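Local coordinates for Galactose/lactose metabolism regulatory protein GAL80 (Saccharomyces cerevisiae, PDB 3BTV) that binds the transcriptional activator GAL4 and thereby keeps the lactose and galactose metabolic genes switched off when no inducing sugar is present, at residues G27-A31 and T66-L70; I52-Y56 and F84-I90; I176-A182 and L295-G301; S227-N233 and F267-N273. The protein carries 1 engineered substitution. All coordinates share one frame; numbering follows the deposited sequence.

The four contacts illustrate how a two-domain protein is built from locally closed pairs. Interactions 1 and 2 belong to the Rossmann domain and have centres about 15 Å apart; strand 50-56 joins them, since I67 CG1 of interaction 1 rests on L55 CD2 of interaction 2 at 3.5 Å. Interactions 3 and 4 lie in the C-terminal domain, on one large sheet, with centres about 13 Å apart and a direct touch between I179 CD1 and L271 CD1 at 3.8 Å. Both meet the second subunit, whereas interactions 1 and 2 do not. Centres in different domains are 42 to 44 Å apart, so the loop after the first Rossmann strand, probably nucleotide-binding, lies far from that subunit contact.

Interaction 1. Residues G27-A31 and T66-L70; sequences GLNAA and TIQRL
A30 and T66 bring a loop and the last turns of a helix together, their CA atoms 5.1 Å apart, close enough for the loop backbone to bond directly to a helix side chain. A30 N points almost straight at T66 OG1 (3.0 Å, 176° at the hydrogen). With OG1 beside its own backbone N (chi1 -66°), T66 can also bond T62 O one helical turn earlier, so the hydroxyl takes part in two hydrogen bonds. Within the loop, N29 OD1 accepts from A31 N at 2.9 Å, an Asx turn that helps fix the bend. A30 CB then fits between the extended arm of R69, touching CD at 3.8 Å, and L70 CG at 3.9 Å. The guanidinium of R69 lies with one face over A30 O, and its NH1 approaches A31 CB. A valine in place of T66 would probably leave A30 N without its acceptor and the loop freer to shift. The loop follows strand 21-26, where Rossmann folds commonly hold a dinucleotide, and probably serves the same purpose here. L28 and T66 both pack on L55 of strand 50-56, tying loop, helix 60-69 and sheet together.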
loop_
_atom_site.group_PDB
_atom_site.type_symbol
_atom_site.label_atom_id
_atom_site.label_comp_id
_atom_site.label_asym_id
_atom_site.label_seq_id
_atom_site.Cartn_x
_atom_site.Cartn_y
_atom_site.Cartn_z
ATOM N N GLY B 27 34.036 10.665 15.642
ATOM C CA GLY B 27 33.687 9.947 14.429
ATOM C C GLY B 27 34.023 10.716 13.171
ATOM O O GLY B 27 33.595 10.353 12.073
ATOM N N LEU B 28 34.789 11.789 13.333
ATOM C CA LEU B 28 35.239 12.573 12.189
ATOM C C LEU B 28 36.601 12.090 11.708
ATOM O O LEU B 28 37.560 12.062 12.470
ATOM C CB LEU B 28 35.321 14.055 12.543
ATOM C CG LEU B 28 35.953 14.898 11.440
ATOM C CD1 LEU B 28 35.215 14.672 10.116
ATOM C CD2 LEU B 28 35.962 16.370 11.834
ATOM N N ASN B 29 36.681 11.711 10.439
ATOM C CA ASN B 29 37.932 11.232 9.871
ATOM C C ASN B 29 38.141 11.777 8.467
ATOM O O ASN B 29 37.381 11.458 7.552
ATOM C CB ASN B 29 37.951 9.707 9.846
ATOM C CG ASN B 29 39.267 9.151 9.343
ATOM O OD1 ASN B 29 40.076 9.864 8.743
ATOM N ND2 ASN B 29 39.489 7.868 9.586
ATOM N N ALA B 30 39.178 12.592 8.298
ATOM C CA ALA B 30 39.406 13.273 7.026
ATOM C C ALA B 30 39.595 12.322 5.842
ATOM O O ALA B 30 39.412 12.722 4.689
ATOM C CB ALA B 30 40.583 14.217 7.136
ATOM N N ALA B 31 39.956 11.071 6.124
ATOM C CA ALA B 31 40.227 10.101 5.062
ATOM C C ALA B 31 39.123 9.065 4.872
ATOM O O ALA B 31 39.066 8.399 3.840
ATOM C CB ALA B 31 41.550 9.405 5.311
ATOM N N THR B 66 43.751 14.073 11.102
ATOM C CA THR B 66 42.611 14.852 10.608
ATOM C C THR B 66 42.736 16.333 10.958
ATOM O O THR B 66 42.450 17.207 10.132
ATOM C CB THR B 66 41.273 14.323 11.184
ATOM O OG1 THR B 66 41.016 13.005 10.681
ATOM C CG2 THR B 66 40.118 15.252 10.809
ATOM N N ILE B 67 43.159 16.610 12.187
ATOM C CA ILE B 67 43.289 17.983 12.645
ATOM C C ILE B 67 44.313 18.691 11.779
ATOM O O ILE B 67 44.244 19.901 11.569
ATOM C CB ILE B 67 43.718 18.054 14.126
ATOM C CG1 ILE B 67 42.729 17.289 15.006
ATOM C CG2 ILE B 67 43.814 19.500 14.584
ATOM C CD1 ILE B 67 43.072 17.311 16.479
ATOM N N GLN B 68 45.261 17.919 11.265
ATOM C CA GLN B 68 46.301 18.466 10.413
ATOM C C GLN B 68 45.817 18.542 8.972
ATOM O O GLN B 68 45.867 19.598 8.341
ATOM C CB GLN B 68 47.559 17.604 10.505
ATOM C CG GLN B 68 48.817 18.284 10.014
ATOM C CD GLN B 68 50.067 17.559 10.456
ATOM O OE1 GLN B 68 49.994 16.479 11.042
ATOM N NE2 GLN B 68 51.225 18.150 10.181
ATOM N N ARG B 69 45.335 17.414 8.464
ATOM C CA ARG B 69 44.899 17.309 7.077
ATOM C C ARG B 69 43.778 18.292 6.747
ATOM O O ARG B 69 43.520 18.578 5.579
ATOM C CB ARG B 69 44.465 15.873 6.767
ATOM C CG ARG B 69 43.898 15.678 5.371
ATOM C CD ARG B 69 43.765 14.204 5.039
ATOM N NE ARG B 69 43.097 13.994 3.759
ATOM C CZ ARG B 69 42.973 12.810 3.165
ATOM N NH1 ARG B 69 43.482 11.724 3.735
ATOM N NH2 ARG B 69 42.344 12.714 1.999
ATOM N N LEU B 70 43.122 18.814 7.778
ATOM C CA LEU B 70 42.027 19.754 7.575
ATOM C C LEU B 70 42.362 21.164 8.044
ATOM O O LEU B 70 41.575 22.087 7.844
ATOM C CB LEU B 70 40.755 19.264 8.272
ATOM C CG LEU B 70 40.082 18.044 7.651
ATOM C CD1 LEU B 70 38.820 17.679 8.417
ATOM C CD2 LEU B 70 39.775 18.302 6.182
#

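Interaction 2. Residues I52-Y56 and F84-I90; sequences ITALY and FASSSTI
T53 OG1 donates to T89 O at 2.6 Å, the single hydrogen bond that crosses between strand 52-56 and the turn behind helix 81-86. The hydroxyl comes from above the carbonyl plane, 46° out of it. Its position follows from chi1 67°, which sets OG1 between the backbone N and the carbonyl carbon while CG2 takes the place beside N. The turn is braced from within: the hydroxyls S87 OG and T89 OG1 are hydrogen-bonded at 2.7 Å, just after the helix ends.

Beyond this polar end the contact becomes apolar and centres on F84. Its ring, carried away from the backbone N by chi1 -180°, is sandwiched: Y56 CB sits over one face, 3.4 Å from F84 CD1, and I90 CD1 lies over the centre of the opposite face, 4.2 Å above the plane. The backbone of the strand meets the ring at its rim, where L55 N is in the plane and 3.6 Å from F84 CE1. A54, with a side chain of one carbon, admits both neighbours; its CB touches I90 CD1 at 3.5 Å and F84 CE1 at 3.8 Å. The phenol of Y56 leads away from the contact, which uses its CB instead.

The arrangement illustrates how one side of a Rossmann sheet is covered by a connection between successive strands. Strand 50-56 lies between 21-26 and 76-78 in the parallel sheet, F84 also reaches V26 on the first, and A54 packs against F78 on the other side, while A85 turns to L109 and F112 of helix 102-112.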
loop_
_atom_site.group_PDB
_atom_site.type_symbol
_atom_site.label_atom_id
_atom_site.label_comp_id
_atom_site.label_asym_id
_atom_site.label_seq_id
_atom_site.Cartn_x
_atom_site.Cartn_y
_atom_site.Cartn_z
ATOM N N ILE B 52 35.553 23.677 15.453
ATOM C CA ILE B 52 35.957 22.387 15.999
ATOM C C ILE B 52 37.164 22.535 16.920
ATOM O O ILE B 52 38.297 22.683 16.459
ATOM C CB ILE B 52 36.269 21.382 14.874
ATOM C CG1 ILE B 52 34.982 21.011 14.126
ATOM C CG2 ILE B 52 36.928 20.137 15.429
ATOM C CD1 ILE B 52 35.201 20.075 12.947
ATOM N N THR B 53 36.915 22.490 18.224
ATOM C CA THR B 53 37.964 22.704 19.210
ATOM C C THR B 53 38.461 21.397 19.822
ATOM O O THR B 53 39.478 21.373 20.512
ATOM C CB THR B 53 37.483 23.625 20.346
ATOM O OG1 THR B 53 36.465 22.958 21.105
ATOM C CG2 THR B 53 36.930 24.927 19.781
ATOM N N ALA B 54 37.738 20.313 19.572
ATOM C CA ALA B 54 38.106 19.018 20.128
ATOM C C ALA B 54 37.782 17.894 19.156
ATOM O O ALA B 54 36.918 18.036 18.292
ATOM C CB ALA B 54 37.402 18.794 21.448
ATOM N N LEU B 55 38.471 16.768 19.309
ATOM C CA LEU B 55 38.300 15.642 18.399
ATOM C C LEU B 55 38.748 14.386 19.125
ATOM O O LEU B 55 39.758 14.409 19.829
ATOM C CB LEU B 55 39.166 15.851 17.157
ATOM C CG LEU B 55 38.590 15.515 15.788
ATOM C CD1 LEU B 55 37.482 16.486 15.448
ATOM C CD2 LEU B 55 39.675 15.556 14.725
ATOM N N TYR B 56 38.013 13.290 18.967
ATOM C CA TYR B 56 38.427 12.042 19.606
ATOM C C TYR B 56 38.127 10.794 18.795
ATOM O O TYR B 56 37.109 10.701 18.125
ATOM C CB TYR B 56 37.807 11.888 20.996
ATOM C CG TYR B 56 37.928 10.480 21.537
ATOM C CD1 TYR B 56 39.099 10.047 22.154
ATOM C CD2 TYR B 56 36.882 9.574 21.411
ATOM C CE1 TYR B 56 39.220 8.755 22.643
ATOM C CE2 TYR B 56 36.994 8.280 21.896
ATOM C CZ TYR B 56 38.166 7.876 22.513
ATOM O OH TYR B 56 38.280 6.593 22.995
ATOM N N PHE B 84 38.422 13.853 26.639
ATOM C CA PHE B 84 37.542 14.485 25.656
ATOM C C PHE B 84 36.276 15.046 26.306
ATOM O O PHE B 84 35.977 16.236 26.181
ATOM C CB PHE B 84 37.180 13.486 24.545
ATOM C CG PHE B 84 36.271 14.048 23.475
ATOM C CD1 PHE B 84 36.790 14.787 22.418
ATOM C CD2 PHE B 84 34.903 13.820 23.518
ATOM C CE1 PHE B 84 35.965 15.298 21.432
ATOM C CE2 PHE B 84 34.056 14.328 22.524
ATOM C CZ PHE B 84 34.588 15.067 21.479
ATOM N N ALA B 85 35.542 14.187 27.010
ATOM C CA ALA B 85 34.244 14.554 27.574
ATOM C C ALA B 85 34.350 15.554 28.723
ATOM O O ALA B 85 33.424 16.334 28.962
ATOM C CB ALA B 85 33.491 13.309 28.027
ATOM N N SER B 86 35.473 15.519 29.435
ATOM C CA SER B 86 35.684 16.386 30.584
ATOM C C SER B 86 36.070 17.796 30.161
ATOM O O SER B 86 35.720 18.770 30.828
ATOM C CB SER B 86 36.762 15.803 31.498
ATOM O OG SER B 86 36.379 14.524 31.976
ATOM N N SER B 87 36.791 17.899 29.048
ATOM C CA SER B 87 37.270 19.187 28.559
ATOM C C SER B 87 36.196 20.263 28.649
ATOM O O SER B 87 35.011 19.983 28.492
ATOM C CB SER B 87 37.769 19.069 27.116
ATOM O OG SER B 87 38.204 20.327 26.619
ATOM N N SER B 88 36.618 21.495 28.905
ATOM C CA SER B 88 35.695 22.617 28.981
ATOM C C SER B 88 35.815 23.494 27.743
ATOM O O SER B 88 35.176 24.541 27.650
ATOM C CB SER B 88 35.954 23.438 30.241
ATOM O OG SER B 88 37.341 23.675 30.413
ATOM N N THR B 89 36.634 23.059 26.791
ATOM C CA THR B 89 36.785 23.773 25.529
ATOM C C THR B 89 35.660 23.410 24.570
ATOM O O THR B 89 35.641 23.865 23.428
ATOM C CB THR B 89 38.132 23.455 24.858
ATOM O OG1 THR B 89 38.216 22.050 24.591
ATOM C CG2 THR B 89 39.288 23.864 25.762
ATOM N N ILE B 90 34.720 22.596 25.047
ATOM C CA ILE B 90 33.660 22.048 24.203
ATOM C C ILE B 90 32.265 22.532 24.591
ATOM O O ILE B 90 31.864 22.445 25.752
ATOM C CB ILE B 90 33.644 20.509 24.248
ATOM C CG1 ILE B 90 35.019 19.940 23.897
ATOM C CG2 ILE B 90 32.580 19.966 23.302
ATOM C CD1 ILE B 90 35.132 18.444 24.132
#

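Interaction 3. Residues I176-A182 and L295-G301; sequences INSIEIA and LVIDIHG
H300 O receives two backbone donors from the facing strand, N177 N at 2.8 Å and, more weakly, S178 N at 3.3 Å: a classic beta bulge, at which the register slips by one residue. After it the antiparallel pairing is regular, the strand directions lying at 159°. S178 with H300, E180 with D298 and A182 with V296 are hydrogen-bonded pairs; in each the N-H and C=O of both residues face the partner, and D298 N bonds E180 O at 2.8 Å. The CA hydrogens of I179 and I181 add contacts to the carbonyls of D298 and V296.

S178, E180, D298 and H300 put their side chains on one face. E180, its chain bent at chi2 83°, swings OE1 to the rim of the H300 imidazole, where NE2 donates to it; the modelled length of 2.4 Å is improbably short and its exact value doubtful. Carboxylate and ring planes are 33° apart. Each group has a second tie: H300 ND1 weakly to D305, E180 OE2 weakly to S281 of the second subunit. D298 OD1 lies only 4.5 Å from E180 OE1, but its OD2 forms a salt bridge with K307, which probably eases the crowding of like charges. At the bulge, N177 ND2 bonds Y190 of the second subunit, whose K283 packs on S178 and H300.

The other face is aliphatic. I176 CG2 meets I299 CG2 at 3.8 Å, and I181 lies beside I297. Here I176, I179 and I181 cover L221 and T225 of helix 209-225, while strand 276-283 continues the sheet.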
loop_
_atom_site.group_PDB
_atom_site.type_symbol
_atom_site.label_atom_id
_atom_site.label_comp_id
_atom_site.label_asym_id
_atom_site.label_seq_id
_atom_site.Cartn_x
_atom_site.Cartn_y
_atom_site.Cartn_z
ATOM N N ILE B 176 -6.617 15.917 4.509
ATOM C CA ILE B 176 -5.997 14.715 3.956
ATOM C C ILE B 176 -6.986 13.549 3.969
ATOM O O ILE B 176 -7.479 13.157 5.017
ATOM C CB ILE B 176 -4.713 14.339 4.697
ATOM C CG1 ILE B 176 -3.817 15.576 4.824
ATOM C CG2 ILE B 176 -3.989 13.188 3.957
ATOM C CD1 ILE B 176 -2.388 15.285 5.251
ATOM N N ASN B 177 -7.295 13.024 2.792
ATOM C CA ASN B 177 -8.169 11.886 2.684
ATOM C C ASN B 177 -7.408 10.563 2.862
ATOM O O ASN B 177 -7.883 9.662 3.548
ATOM C CB ASN B 177 -8.894 11.887 1.342
ATOM C CG ASN B 177 -9.689 10.612 1.125
ATOM O OD1 ASN B 177 -9.215 9.684 0.479
ATOM N ND2 ASN B 177 -10.891 10.547 1.698
ATOM N N SER B 178 -6.235 10.447 2.245
ATOM C CA SER B 178 -5.451 9.199 2.320
ATOM C C SER B 178 -4.022 9.400 1.849
ATOM O O SER B 178 -3.711 10.407 1.197
ATOM C CB SER B 178 -6.123 8.082 1.500
ATOM O OG SER B 178 -6.132 8.381 0.125
ATOM N N ILE B 179 -3.155 8.444 2.174
ATOM C CA ILE B 179 -1.714 8.553 1.867
ATOM C C ILE B 179 -1.115 7.217 1.436
ATOM O O ILE B 179 -1.380 6.194 2.057
ATOM C CB ILE B 179 -0.937 9.022 3.127
ATOM C CG1 ILE B 179 -1.477 10.372 3.635
ATOM C CG2 ILE B 179 0.573 9.040 2.880
ATOM C CD1 ILE B 179 -0.786 10.878 4.890
ATOM N N GLU B 180 -0.295 7.210 0.392
ATOM C CA GLU B 180 0.483 6.001 0.069
ATOM C C GLU B 180 1.962 6.293 0.004
ATOM O O GLU B 180 2.405 7.325 -0.517
ATOM C CB GLU B 180 0.035 5.354 -1.254
ATOM C CG GLU B 180 -1.416 4.840 -1.244
ATOM C CD GLU B 180 -2.416 5.944 -1.532
ATOM O OE1 GLU B 180 -2.090 6.777 -2.403
ATOM O OE2 GLU B 180 -3.507 5.983 -0.901
ATOM N N ILE B 181 2.736 5.352 0.499
ATOM C CA ILE B 181 4.178 5.472 0.455
ATOM C C ILE B 181 4.794 4.214 -0.134
ATOM O O ILE B 181 4.472 3.105 0.275
ATOM C CB ILE B 181 4.732 5.679 1.855
ATOM C CG1 ILE B 181 4.146 6.954 2.454
ATOM C CG2 ILE B 181 6.261 5.724 1.818
ATOM C CD1 ILE B 181 4.641 7.228 3.863
ATOM N N ALA B 182 5.682 4.392 -1.095
ATOM C CA ALA B 182 6.427 3.278 -1.663
ATOM C C ALA B 182 7.892 3.666 -1.662
ATOM O O ALA B 182 8.241 4.771 -2.077
ATOM C CB ALA B 182 5.967 3.014 -3.066
ATOM N N LEU B 295 11.679 6.504 -4.048
ATOM C CA LEU B 295 10.770 6.798 -2.957
ATOM C C LEU B 295 9.637 7.635 -3.532
ATOM O O LEU B 295 9.885 8.590 -4.283
ATOM C CB LEU B 295 11.510 7.592 -1.871
ATOM C CG LEU B 295 10.735 8.124 -0.653
ATOM C CD1 LEU B 295 9.915 9.344 -0.999
ATOM C CD2 LEU B 295 9.846 7.034 -0.077
ATOM N N VAL B 296 8.398 7.272 -3.215
ATOM C CA VAL B 296 7.271 8.151 -3.525
ATOM C C VAL B 296 6.316 8.195 -2.364
ATOM O O VAL B 296 5.988 7.166 -1.779
ATOM C CB VAL B 296 6.503 7.770 -4.814
ATOM C CG1 VAL B 296 7.433 7.124 -5.822
ATOM C CG2 VAL B 296 5.329 6.869 -4.501
ATOM N N ILE B 297 5.916 9.411 -2.025
ATOM C CA ILE B 297 4.904 9.683 -1.009
ATOM C C ILE B 297 3.774 10.426 -1.727
ATOM O O ILE B 297 3.974 11.529 -2.270
ATOM C CB ILE B 297 5.480 10.560 0.103
ATOM C CG1 ILE B 297 6.724 9.889 0.709
ATOM C CG2 ILE B 297 4.442 10.877 1.174
ATOM C CD1 ILE B 297 7.435 10.756 1.735
ATOM N N ASP B 298 2.618 9.784 -1.792
ATOM C CA ASP B 298 1.421 10.361 -2.407
ATOM C C ASP B 298 0.465 10.770 -1.312
ATOM O O ASP B 298 -0.001 9.924 -0.553
ATOM C CB ASP B 298 0.737 9.299 -3.268
ATOM C CG ASP B 298 1.417 9.103 -4.609
ATOM O OD1 ASP B 298 1.316 7.988 -5.164
ATOM O OD2 ASP B 298 2.052 10.061 -5.106
ATOM N N ILE B 299 0.163 12.058 -1.227
ATOM C CA ILE B 299 -0.802 12.544 -0.243
ATOM C C ILE B 299 -2.050 13.041 -0.973
ATOM O O ILE B 299 -1.975 13.949 -1.777
ATOM C CB ILE B 299 -0.176 13.638 0.619
ATOM C CG1 ILE B 299 1.071 13.076 1.303
ATOM C CG2 ILE B 299 -1.175 14.166 1.649
ATOM C CD1 ILE B 299 1.774 14.025 2.218
ATOM N N HIS B 300 -3.186 12.393 -0.749
ATOM C CA HIS B 300 -4.410 12.765 -1.472
ATOM C C HIS B 300 -5.282 13.641 -0.584
ATOM O O HIS B 300 -5.739 13.201 0.490
ATOM C CB HIS B 300 -5.166 11.504 -1.889
ATOM C CG HIS B 300 -4.300 10.496 -2.574
ATOM N ND1 HIS B 300 -3.896 10.641 -3.885
ATOM C CD2 HIS B 300 -3.764 9.326 -2.137
ATOM C CE1 HIS B 300 -3.146 9.604 -4.229
ATOM N NE2 HIS B 300 -3.049 8.794 -3.185
ATOM N N GLY B 301 -5.478 14.882 -1.010
ATOM C CA GLY B 301 -6.271 15.858 -0.269
ATOM C C GLY B 301 -7.656 16.010 -0.862
ATOM O O GLY B 301 -7.914 15.536 -1.953
#

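Interaction 4. Residues S227-N233 and F267-N273; sequences SYFSRIN and FQGTLLN
Antiparallel strand pairing in the large mixed sheet of the C-terminal domain joins 227-233 to 267-273, with F229 and F267 forming a T-shaped (edge-to-face) aromatic pair across it. The strands run antiparallel, and N233 and Q268 make a hydrogen-bonded pair through N233 N to Q268 O and Q268 N to N233 O. Segment 227-233 turns a corner at S230, whose N bonds T270 O at 2.8 Å, and T270 N returns to R231 O. The side chain of T270 adds a weak bond from R231 N to OG1.

Before the corner the two segments are also held together through S227. OG, anti to N (chi1 -177°), accepts from N273 N at 3.0 Å and donates to Y228 O, which also receives L272 N at 2.8 Å. That serine hydroxyl thus ties the end of one segment to the start of the other. Replacing the serine by an alanine removes OG, which would probably leave N273 N without its acceptor and the loop end freer to turn.

Helices 209-225 and 405-424 flank the aromatic side: F229 touches I218 and F267 touches V418. Around the rings, I232 CG2 reaches F267 CZ at 3.6 Å. T270, on the face with R231, packs on F237 of the second subunit. F229 is held between two groups on opposite faces of its ring. On one, the edge of F267 approaches with planes at 87° and centroids 5.3 Å apart; on the other, L271 CD2 makes a CH-pi contact 3.9 Å from the ring centroid of F229, 14° off the normal.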
loop_
_atom_site.group_PDB
_atom_site.type_symbol
_atom_site.label_atom_id
_atom_site.label_comp_id
_atom_site.label_asym_id
_atom_site.label_seq_id
_atom_site.Cartn_x
_atom_site.Cartn_y
_atom_site.Cartn_z
ATOM N N SER B 227 0.869 15.019 12.397
ATOM C CA SER B 227 0.088 14.037 13.152
ATOM C C SER B 227 0.931 12.827 13.484
ATOM O O SER B 227 1.784 12.433 12.688
ATOM C CB SER B 227 -1.135 13.571 12.356
ATOM O OG SER B 227 -1.909 12.667 13.137
ATOM N N TYR B 228 0.698 12.243 14.659
ATOM C CA TYR B 228 1.208 10.911 14.967
ATOM C C TYR B 228 0.180 9.851 14.566
ATOM O O TYR B 228 -0.945 10.168 14.184
ATOM C CB TYR B 228 1.534 10.766 16.465
ATOM C CG TYR B 228 2.615 11.718 16.926
ATOM C CD1 TYR B 228 2.331 12.754 17.804
ATOM C CD2 TYR B 228 3.915 11.598 16.456
ATOM C CE1 TYR B 228 3.321 13.637 18.214
ATOM C CE2 TYR B 228 4.905 12.469 16.859
ATOM C CZ TYR B 228 4.601 13.488 17.736
ATOM O OH TYR B 228 5.593 14.355 18.126
ATOM N N PHE B 229 0.575 8.587 14.671
ATOM C CA PHE B 229 -0.322 7.490 14.320
ATOM C C PHE B 229 -1.226 7.106 15.476
ATOM O O PHE B 229 -0.842 7.234 16.625
ATOM C CB PHE B 229 0.471 6.270 13.863
ATOM C CG PHE B 229 1.004 6.397 12.481
ATOM C CD1 PHE B 229 2.246 6.965 12.259
ATOM C CD2 PHE B 229 0.253 5.981 11.396
ATOM C CE1 PHE B 229 2.735 7.101 10.974
ATOM C CE2 PHE B 229 0.742 6.113 10.095
ATOM C CZ PHE B 229 1.982 6.675 9.895
ATOM N N SER B 230 -2.421 6.627 15.157
ATOM C CA SER B 230 -3.349 6.128 16.160
ATOM C C SER B 230 -3.183 4.614 16.252
ATOM O O SER B 230 -2.934 4.062 17.325
ATOM C CB SER B 230 -4.785 6.495 15.763
ATOM O OG SER B 230 -5.727 5.627 16.356
ATOM N N ARG B 231 -3.304 3.947 15.110
ATOM C CA ARG B 231 -3.210 2.491 15.049
ATOM C C ARG B 231 -2.289 2.080 13.910
ATOM O O ARG B 231 -2.227 2.755 12.904
ATOM C CB ARG B 231 -4.602 1.885 14.848
ATOM C CG ARG B 231 -5.576 2.219 15.990
ATOM C CD ARG B 231 -6.931 1.525 15.853
ATOM N NE ARG B 231 -6.866 0.111 16.220
ATOM C CZ ARG B 231 -7.900 -0.603 16.658
ATOM N NH1 ARG B 231 -9.092 -0.034 16.797
ATOM N NH2 ARG B 231 -7.740 -1.885 16.967
ATOM N N ILE B 232 -1.568 0.979 14.078
ATOM C CA ILE B 232 -0.721 0.459 13.020
ATOM C C ILE B 232 -0.736 -1.060 12.963
ATOM O O ILE B 232 -0.985 -1.743 13.960
ATOM C CB ILE B 232 0.737 0.902 13.192
ATOM C CG1 ILE B 232 1.286 0.349 14.509
ATOM C CG2 ILE B 232 0.825 2.415 13.209
ATOM C CD1 ILE B 232 2.659 -0.250 14.424
ATOM N N ASN B 233 -0.442 -1.582 11.784
ATOM C CA ASN B 233 -0.151 -2.992 11.608
ATOM C C ASN B 233 1.024 -3.133 10.666
ATOM O O ASN B 233 1.092 -2.457 9.641
ATOM C CB ASN B 233 -1.340 -3.737 10.996
ATOM C CG ASN B 233 -1.166 -5.257 11.062
ATOM O OD1 ASN B 233 -1.560 -5.897 12.036
ATOM N ND2 ASN B 233 -0.562 -5.832 10.027
ATOM N N PHE B 267 3.417 -1.866 5.806
ATOM C CA PHE B 267 2.973 -1.094 6.955
ATOM C C PHE B 267 1.715 -0.347 6.598
ATOM O O PHE B 267 1.640 0.310 5.558
ATOM C CB PHE B 267 4.076 -0.129 7.398
ATOM C CG PHE B 267 3.616 0.926 8.387
ATOM C CD1 PHE B 267 3.858 0.783 9.746
ATOM C CD2 PHE B 267 2.972 2.072 7.951
ATOM C CE1 PHE B 267 3.454 1.756 10.643
ATOM C CE2 PHE B 267 2.560 3.047 8.843
ATOM C CZ PHE B 267 2.802 2.897 10.188
ATOM N N GLN B 268 0.710 -0.447 7.452
ATOM C CA GLN B 268 -0.511 0.314 7.205
ATOM C C GLN B 268 -0.990 0.855 8.532
ATOM O O GLN B 268 -0.750 0.256 9.576
ATOM C CB GLN B 268 -1.574 -0.539 6.505
ATOM C CG GLN B 268 -2.127 -1.689 7.351
ATOM C CD GLN B 268 -3.007 -2.644 6.545
ATOM O OE1 GLN B 268 -3.767 -3.451 7.097
ATOM N NE2 GLN B 268 -2.899 -2.555 5.236
ATOM N N GLY B 269 -1.631 2.010 8.510
ATOM C CA GLY B 269 -2.068 2.615 9.745
ATOM C C GLY B 269 -2.918 3.834 9.535
ATOM O O GLY B 269 -3.212 4.221 8.396
ATOM N N THR B 270 -3.303 4.452 10.644
ATOM C CA THR B 270 -4.183 5.611 10.606
ATOM C C THR B 270 -3.543 6.761 11.363
ATOM O O THR B 270 -3.012 6.570 12.458
ATOM C CB THR B 270 -5.525 5.299 11.279
ATOM O OG1 THR B 270 -5.274 4.837 12.601
ATOM C CG2 THR B 270 -6.249 4.215 10.536
ATOM N N LEU B 271 -3.593 7.954 10.782
ATOM C CA LEU B 271 -3.121 9.146 11.466
ATOM C C LEU B 271 -4.144 9.584 12.512
ATOM O O LEU B 271 -5.348 9.614 12.244
ATOM C CB LEU B 271 -2.870 10.296 10.477
ATOM C CG LEU B 271 -1.776 10.069 9.434
ATOM C CD1 LEU B 271 -1.617 11.320 8.568
ATOM C CD2 LEU B 271 -0.458 9.701 10.101
ATOM N N LEU B 272 -3.659 9.940 13.703
ATOM C CA LEU B 272 -4.534 10.444 14.765
ATOM C C LEU B 272 -5.442 11.579 14.288
ATOM O O LEU B 272 -6.646 11.584 14.539
ATOM C CB LEU B 272 -3.697 10.927 15.947
ATOM C CG LEU B 272 -3.573 9.900 17.066
ATOM C CD1 LEU B 272 -2.569 10.377 18.091
ATOM C CD2 LEU B 272 -4.949 9.635 17.712
ATOM N N ASN B 273 -4.856 12.533 13.578
ATOM C CA ASN B 273 -5.625 13.661 13.065
ATOM C C ASN B 273 -6.377 13.293 11.797
ATOM O O ASN B 273 -5.808 13.263 10.712
ATOM C CB ASN B 273 -4.714 14.870 12.828
ATOM C CG ASN B 273 -4.103 15.403 14.127
ATOM O OD1 ASN B 273 -4.571 15.085 15.226
ATOM N ND2 ASN B 273 -3.059 16.215 14.002
#